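Local coordinates for carbon dioxide concentrating mechanism protein CcmK (Synechococcus elongatus, PDB 4OX6) that probably forms hexameric tiles of the carboxysome shell, the protein coat of the cyanobacterial carbon dioxide concentrating compartment, at residues 62-72 and 90-101. Sequence-based numbering, arbitrary orientation.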
ATOM      1  N   ARG A  62       8.957  -7.148  23.744  1.00 10.22           N
ATOM      2  CA  ARG A  62       9.877  -8.184  24.200  1.00  9.32           C
ATOM      3  C   ARG A  62      10.001  -8.155  25.710  1.00 10.90           C
ATOM      4  O   ARG A  62      10.007  -7.088  26.313  1.00 11.27           O
ATOM      5  CB  ARG A  62      11.275  -8.017  23.621  1.00 11.09           C
ATOM      6  CG  ARG A  62      11.371  -7.948  22.113  1.00 11.55           C
ATOM      7  CD  ARG A  62      10.916  -9.230  21.367  1.00 10.03           C
ATOM      8  NE  ARG A  62      11.717 -10.408  21.632  1.00 12.08           N
ATOM      9  CZ  ARG A  62      12.871 -10.688  21.052  1.00 16.06           C
ATOM     10  NH1 ARG A  62      13.343  -9.967  20.080  1.00 14.27           N
ATOM     11  NH2 ARG A  62      13.513 -11.800  21.383  1.00 17.76           N
ATOM     12  N   GLY A  63      10.141  -9.324  26.320  1.00  9.98           N
ATOM     13  CA  GLY A  63      10.390  -9.418  27.748  1.00 11.75           C
ATOM     14  C   GLY A  63      10.347 -10.868  28.165  1.00 10.44           C
ATOM     15  O   GLY A  63      10.180 -11.751  27.292  1.00 11.00           O
ATOM     16  N   ASP A  64      10.532 -11.140  29.444  1.00 11.55           N
ATOM     17  CA  ASP A  64      10.321 -12.493  29.921  1.00 10.70           C
ATOM     18  C   ASP A  64       8.889 -12.906  29.637  1.00  9.34           C
ATOM     19  O   ASP A  64       7.971 -12.073  29.672  1.00 10.68           O
ATOM     20  CB  ASP A  64      10.579 -12.607  31.407  1.00 13.83           C
ATOM     21  CG  ASP A  64      12.022 -12.466  31.749  1.00 18.98           C
ATOM     22  OD1 ASP A  64      12.881 -12.473  30.839  1.00 22.13           O
ATOM     23  OD2 ASP A  64      12.253 -12.359  32.990  1.00 23.04           O
ATOM     24  N   VAL A  65       8.625 -14.201  29.373  1.00  9.57           N
ATOM     25  CA  VAL A  65       7.295 -14.573  28.928  1.00  9.36           C
ATOM     26  C   VAL A  65       6.199 -14.184  29.946  1.00 10.54           C
ATOM     27  O   VAL A  65       5.089 -13.795  29.531  1.00  9.77           O
ATOM     28  CB  VAL A  65       7.175 -16.052  28.492  1.00 13.05           C
ATOM     29  CG1 VAL A  65       7.229 -16.964  29.610  1.00 12.48           C
ATOM     30  CG2 VAL A  65       5.897 -16.255  27.654  1.00 13.46           C
ATOM     31  N   SER A  66       6.464 -14.314  31.254  1.00  9.85           N
ATOM     32  CA  SER A  66       5.399 -14.019  32.238  1.00  9.90           C
ATOM     33  C   SER A  66       5.008 -12.527  32.164  1.00  9.44           C
ATOM     34  O   SER A  66       3.856 -12.179  32.336  1.00 11.03           O
ATOM     35  CB  SER A  66       5.785 -14.349  33.656  1.00 11.18           C
ATOM     36  OG  SER A  66       7.079 -13.900  33.841  1.00 19.55           O
ATOM     37  N   GLU A  67       5.994 -11.683  31.925  1.00  8.85           N
ATOM     38  CA  GLU A  67       5.789 -10.233  31.796  1.00  8.85           C
ATOM     39  C   GLU A  67       5.071  -9.908  30.486  1.00 10.43           C
ATOM     40  O   GLU A  67       4.157  -9.065  30.451  1.00 10.64           O
ATOM     41  CB  GLU A  67       7.079  -9.463  31.934  1.00 10.22           C
ATOM     42  CG  GLU A  67       7.793  -9.655  33.249  1.00 10.69           C
ATOM     43  CD  GLU A  67       7.054  -9.061  34.411  1.00 12.91           C
ATOM     44  OE1 GLU A  67       6.712  -7.828  34.366  1.00 13.31           O
ATOM     45  OE2 GLU A  67       6.732  -9.826  35.366  1.00 14.66           O
ATOM     46  N   VAL A  68       5.466 -10.555  29.395  1.00  9.45           N
ATOM     47  CA  VAL A  68       4.756 -10.374  28.109  1.00  8.31           C
ATOM     48  C   VAL A  68       3.332 -10.829  28.217  1.00  9.45           C
ATOM     49  O   VAL A  68       2.431 -10.122  27.650  1.00  9.70           O
ATOM     50  CB  VAL A  68       5.467 -11.120  26.992  1.00  8.44           C
ATOM     51  CG1 VAL A  68       4.658 -11.179  25.729  1.00  9.33           C
ATOM     52  CG2 VAL A  68       6.817 -10.444  26.722  1.00 10.18           C
ATOM     53  N   LYS A  69       3.020 -11.923  28.941  1.00  8.76           N
ATOM     54  CA  LYS A  69       1.654 -12.342  29.071  1.00  8.87           C
ATOM     55  C   LYS A  69       0.812 -11.266  29.799  1.00 10.55           C
ATOM     56  O   LYS A  69      -0.340 -10.955  29.375  1.00 10.67           O
ATOM     57  CB  LYS A  69       1.573 -13.664  29.830  1.00 10.71           C
ATOM     58  CG  LYS A  69       2.111 -14.846  29.063  1.00 16.81           C
ATOM     59  CD  LYS A  69       2.318 -16.100  29.928  1.00 22.75           C
ATOM     60  CE  LYS A  69       1.016 -16.691  30.343  1.00 25.98           C
ATOM     61  NZ  LYS A  69       1.279 -18.041  30.996  1.00 48.50           N
ATOM     62  N   THR A  70       1.317 -10.702  30.923  1.00 10.29           N
ATOM     63  CA  THR A  70       0.536  -9.730  31.667  1.00 12.11           C
ATOM     64  C   THR A  70       0.388  -8.443  30.807  1.00 11.70           C
ATOM     65  O   THR A  70      -0.680  -7.801  30.810  1.00 11.52           O
ATOM     66  CB  THR A  70       1.094  -9.524  33.056  1.00 16.42           C
ATOM     67  OG1 THR A  70       0.116  -8.807  33.827  1.00 20.27           O
ATOM     68  CG2 THR A  70       2.377  -8.861  33.036  1.00 15.28           C
ATOM     69  N   ALA A  71       1.451  -8.056  30.126  1.00  9.64           N
ATOM     70  CA  ALA A  71       1.388  -6.923  29.197  1.00 10.05           C
ATOM     71  C   ALA A  71       0.354  -7.126  28.096  1.00  9.84           C
ATOM     72  O   ALA A  71      -0.447  -6.238  27.773  1.00 10.39           O
ATOM     73  CB  ALA A  71       2.745  -6.630  28.605  1.00 10.56           C
ATOM     74  N   MET A  72       0.332  -8.333  27.524  1.00  9.16           N
ATOM     75  CA  MET A  72      -0.611  -8.650  26.452  1.00  9.34           C
ATOM     76  C   MET A  72      -2.054  -8.548  26.917  1.00  9.94           C
ATOM     77  O   MET A  72      -2.879  -8.006  26.188  1.00 10.92           O
ATOM     78  CB  MET A  72      -0.333 -10.040  25.957  1.00 10.28           C
ATOM     79  CG  MET A  72      -1.092 -10.446  24.702  1.00 10.71           C
ATOM     80  SD  MET A  72      -0.817  -9.406  23.224  1.00 12.13           S
ATOM     81  CE  MET A  72       0.877  -9.818  22.863  1.00 15.17           C
ATOM     82  N   TRP A  90      -3.344 -11.724  17.877  1.00  8.89           N
ATOM     83  CA  TRP A  90      -2.196 -11.557  18.771  1.00  8.14           C
ATOM     84  C   TRP A  90      -1.488 -12.895  18.931  1.00  8.64           C
ATOM     85  O   TRP A  90      -2.077 -13.965  18.684  1.00  9.34           O
ATOM     86  CB  TRP A  90      -2.579 -10.950  20.141  1.00  8.46           C
ATOM     87  CG  TRP A  90      -3.558 -11.799  20.918  1.00  9.83           C
ATOM     88  CD1 TRP A  90      -4.927 -11.748  20.852  1.00 14.48           C
ATOM     89  CD2 TRP A  90      -3.233 -12.776  21.820  1.00 12.05           C
ATOM     90  NE1 TRP A  90      -5.459 -12.684  21.690  1.00 14.70           N
ATOM     91  CE2 TRP A  90      -4.443 -13.325  22.316  1.00 10.72           C
ATOM     92  CE3 TRP A  90      -2.037 -13.258  22.276  1.00 13.94           C
ATOM     93  CZ2 TRP A  90      -4.454 -14.365  23.293  1.00 13.80           C
ATOM     94  CZ3 TRP A  90      -2.025 -14.313  23.232  1.00 15.85           C
ATOM     95  CH2 TRP A  90      -3.256 -14.840  23.736  1.00 17.06           C
ATOM     96  N   VAL A  91      -0.233 -12.842  19.360  1.00  7.96           N
ATOM     97  CA  VAL A  91       0.501 -14.066  19.666  1.00  7.82           C
ATOM     98  C   VAL A  91       1.539 -13.767  20.720  1.00  8.10           C
ATOM     99  O   VAL A  91       2.047 -12.654  20.842  1.00  8.82           O
ATOM    100  CB  VAL A  91       1.184 -14.643  18.390  1.00  9.75           C
ATOM    101  CG1 VAL A  91       2.391 -13.922  18.026  1.00  8.87           C
ATOM    102  CG2 VAL A  91       1.484 -16.160  18.494  1.00 10.37           C
ATOM    103  N   ILE A  92       1.888 -14.807  21.464  1.00  9.01           N
ATOM    104  CA  ILE A  92       3.049 -14.798  22.335  1.00  9.86           C
ATOM    105  C   ILE A  92       3.941 -16.003  22.000  1.00  9.13           C
ATOM    106  O   ILE A  92       3.432 -17.160  22.016  1.00 10.43           O
ATOM    107  CB  ILE A  92       2.653 -14.881  23.837  1.00  9.39           C
ATOM    108  CG1 ILE A  92       1.929 -13.609  24.219  1.00  9.86           C
ATOM    109  CG2 ILE A  92       3.890 -14.974  24.704  1.00  9.55           C
ATOM    110  CD1 ILE A  92       1.238 -13.709  25.546  1.00 11.73           C
ATOM    111  N   ILE A  93       5.210 -15.755  21.715  1.00  8.72           N
ATOM    112  CA  ILE A  93       6.198 -16.837  21.450  1.00  9.92           C
ATOM    113  C   ILE A  93       7.261 -16.759  22.521  1.00 10.87           C
ATOM    114  O   ILE A  93       7.993 -15.795  22.603  1.00 10.32           O
ATOM    115  CB  ILE A  93       6.882 -16.661  20.101  1.00 11.69           C
ATOM    116  CG1 ILE A  93       5.836 -16.611  18.976  1.00 13.13           C
ATOM    117  CG2 ILE A  93       7.883 -17.761  19.864  1.00 12.63           C
ATOM    118  CD1 ILE A  93       6.447 -16.156  17.657  1.00 14.78           C
ATOM    119  N   PRO A  94       7.335 -17.766  23.418  1.00  8.95           N
ATOM    120  CA  PRO A  94       8.168 -17.642  24.611  1.00 10.51           C
ATOM    121  C   PRO A  94       9.662 -17.479  24.413  1.00 13.81           C
ATOM    122  O   PRO A  94      10.363 -16.759  25.151  1.00 14.87           O
ATOM    123  CB  PRO A  94       7.820 -18.899  25.425  1.00 10.37           C
ATOM    124  CG  PRO A  94       6.434 -19.235  25.067  1.00 13.38           C
ATOM    125  CD  PRO A  94       6.309 -18.808  23.569  1.00 11.49           C
ATOM    126  N   ARG A  95      10.174 -18.243  23.456  1.00 12.39           N
ATOM    127  CA  ARG A  95      11.621 -18.357  23.249  1.00 13.78           C
ATOM    128  C   ARG A  95      11.885 -18.390  21.693  1.00 11.11           C
ATOM    129  O   ARG A  95      12.182 -19.474  21.136  1.00 14.11           O
ATOM    130  CB  ARG A  95      12.156 -19.590  23.954  1.00 16.37           C
ATOM    131  CG  ARG A  95      11.974 -19.659  25.437  1.00 21.39           C
ATOM    132  CD  ARG A  95      13.011 -18.859  26.221  1.00 27.69           C
ATOM    133  NE  ARG A  95      14.396 -19.097  25.812  1.00 35.72           N
ATOM    134  CZ  ARG A  95      15.380 -19.664  26.522  1.00 34.12           C
ATOM    135  NH1 ARG A  95      15.219 -20.197  27.749  1.00 24.18           N
ATOM    136  NH2 ARG A  95      16.585 -19.741  25.940  1.00 39.67           N
ATOM    137  N   PRO A  96      11.707 -17.300  21.008  1.00 11.40           N
ATOM    138  CA  PRO A  96      11.735 -17.342  19.520  1.00 13.67           C
ATOM    139  C   PRO A  96      13.114 -17.705  19.050  1.00 15.87           C
ATOM    140  O   PRO A  96      14.149 -17.267  19.556  1.00 15.87           O
ATOM    141  CB  PRO A  96      11.415 -15.898  19.126  1.00 14.14           C
ATOM    142  CG  PRO A  96      11.808 -15.084  20.309  1.00 14.80           C
ATOM    143  CD  PRO A  96      11.529 -15.937  21.510  1.00 12.70           C
ATOM    144  N   HIS A  97      13.137 -18.477  17.964  1.00 14.16           N
ATOM    145  CA  HIS A  97      14.400 -18.821  17.316  1.00 14.07           C
ATOM    146  C   HIS A  97      15.077 -17.604  16.773  1.00 10.59           C
ATOM    147  O   HIS A  97      14.449 -16.681  16.234  1.00 12.90           O
ATOM    148  CB  HIS A  97      14.108 -19.770  16.166  1.00 12.46           C
ATOM    149  CG  HIS A  97      15.305 -20.523  15.667  1.00 12.45           C
ATOM    150  ND1 HIS A  97      16.205 -19.963  14.781  1.00 11.34           N
ATOM    151  CD2 HIS A  97      15.714 -21.783  15.867  1.00 13.62           C
ATOM    152  CE1 HIS A  97      17.154 -20.841  14.512  1.00 11.81           C
ATOM    153  NE2 HIS A  97      16.875 -21.954  15.151  1.00 13.81           N
ATOM    154  N   GLU A  98      16.404 -17.575  16.854  1.00 11.96           N
ATOM    155  CA  GLU A  98      17.194 -16.469  16.328  1.00 14.15           C
ATOM    156  C   GLU A  98      16.958 -16.111  14.859  1.00 11.89           C
ATOM    157  O   GLU A  98      17.080 -14.947  14.466  1.00 12.90           O
ATOM    158  CB  GLU A  98      18.681 -16.700  16.584  1.00 17.46           C
ATOM    159  CG  GLU A  98      19.265 -17.811  15.782  1.00 24.86           C
ATOM    160  CD  GLU A  98      20.773 -17.956  16.016  1.00 53.37           C
ATOM    161  OE1 GLU A  98      21.357 -17.017  16.607  1.00 55.76           O
ATOM    162  OE2 GLU A  98      21.359 -19.000  15.617  1.00 54.09           O
ATOM    163  N   ASN A  99      16.652 -17.102  14.027  1.00 11.06           N
ATOM    164  CA  ASN A  99      16.389 -16.833  12.627  1.00 10.76           C
ATOM    165  C   ASN A  99      15.134 -15.945  12.474  1.00 10.45           C
ATOM    166  O   ASN A  99      15.060 -15.182  11.521  1.00 10.54           O
ATOM    167  CB  ASN A  99      16.242 -18.174  11.908  1.00 10.64           C
ATOM    168  CG  ASN A  99      16.285 -18.111  10.398  1.00 11.15           C
ATOM    169  OD1 ASN A  99      16.272 -17.012   9.754  1.00 14.40           O
ATOM    170  ND2 ASN A  99      16.281 -19.263   9.815  1.00  9.43           N
ATOM    171  N   VAL A 100      14.155 -16.067  13.361  1.00 11.14           N
ATOM    172  CA  VAL A 100      12.973 -15.213  13.310  1.00 10.81           C
ATOM    173  C   VAL A 100      13.378 -13.777  13.557  1.00  9.89           C
ATOM    174  O   VAL A 100      12.998 -12.874  12.804  1.00 12.62           O
ATOM    175  CB  VAL A 100      11.891 -15.680  14.306  1.00 12.27           C
ATOM    176  CG1 VAL A 100      10.681 -14.782  14.252  1.00 12.40           C
ATOM    177  CG2 VAL A 100      11.510 -17.101  14.032  1.00 13.40           C
ATOM    178  N   GLU A 101      14.172 -13.546  14.573  1.00 12.43           N
ATOM    179  CA  GLU A 101      14.637 -12.172  14.871  1.00 16.15           C
ATOM    180  C   GLU A 101      15.466 -11.611  13.755  1.00 14.79           C
ATOM    181  O   GLU A 101      15.529 -10.414  13.540  1.00 18.56           O
ATOM    182  CB  GLU A 101      15.502 -12.186  16.139  1.00 21.28           C
ATOM    183  CG  GLU A 101      14.693 -12.469  17.334  1.00 34.60           C
ATOM    184  CD  GLU A 101      15.419 -12.123  18.602  1.00 36.45           C
ATOM    185  OE1 GLU A 101      15.594 -13.069  19.381  1.00 37.36           O
ATOM    186  OE2 GLU A 101      15.800 -10.931  18.787  1.00 35.26           O
TER
HETATM  187  O   HOH W   1      11.083 -15.821  27.810  1.00 23.92           O
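Arg62 holds Glu101 end-on through two nitrogens, one to each carboxylate oxygen. NH1 of Arg62 lies 2.9 Å from OE2 of Glu101, with a nearly straight N-H...O angle of 171°. The companion bond, Arg62 NH2 to Glu101 OE1, is longer at 3.2 Å. OE2 sits at the guanidinium edge, yet both oxygens are met from above the carboxylate plane, since the two flat groups stand 88° apart; this is a salt bridge without the coplanar pairing of a classic bidentate one.

Ile92 carries the apolar half of the contact, lying against helix 65-81. Its CG2 meets Val65 CG2 at 3.8 Å, its CG1 packs on Val68 CG1, and its CD1 touches Lys69 CG at 3.8 Å. With CG anti to the backbone N (chi1 -171°) and the chain then bent twice, Met72 brings SD beside Trp90, 5.0 Å from the centroid of the five-membered ring, an oblique Met-aromatic contact. At the helix start a water donates to Pro94 O and weakly accepts from Val65 N.

Further out, carbonyls of Gln18, Ala19 and Ile106 accept from the same guanidinium, fixing its rotation, while Met72 also touches Met38 of helix 28-39 and Leu23 of strand 19-26. The start of helix 65-81 thus packs on the end of strand 86-93, outermost in this chain's BMC-domain sheet. Trp90 packs on Pro83 of a neighbouring subunit and also bonds to that subunit through its backbone, while His97 N donates to Asp36 of the same neighbour.

Replacing Glu101 by an alanine would probably leave the buried Arg62 charge without its carboxylate mate, with helix 98-103 less firmly tied to strand 56-63. Carbonyls supply hydrogen-bond acceptors but no full negative charge, so within this contact Glu101 is likely to provide the charge balance for Arg62.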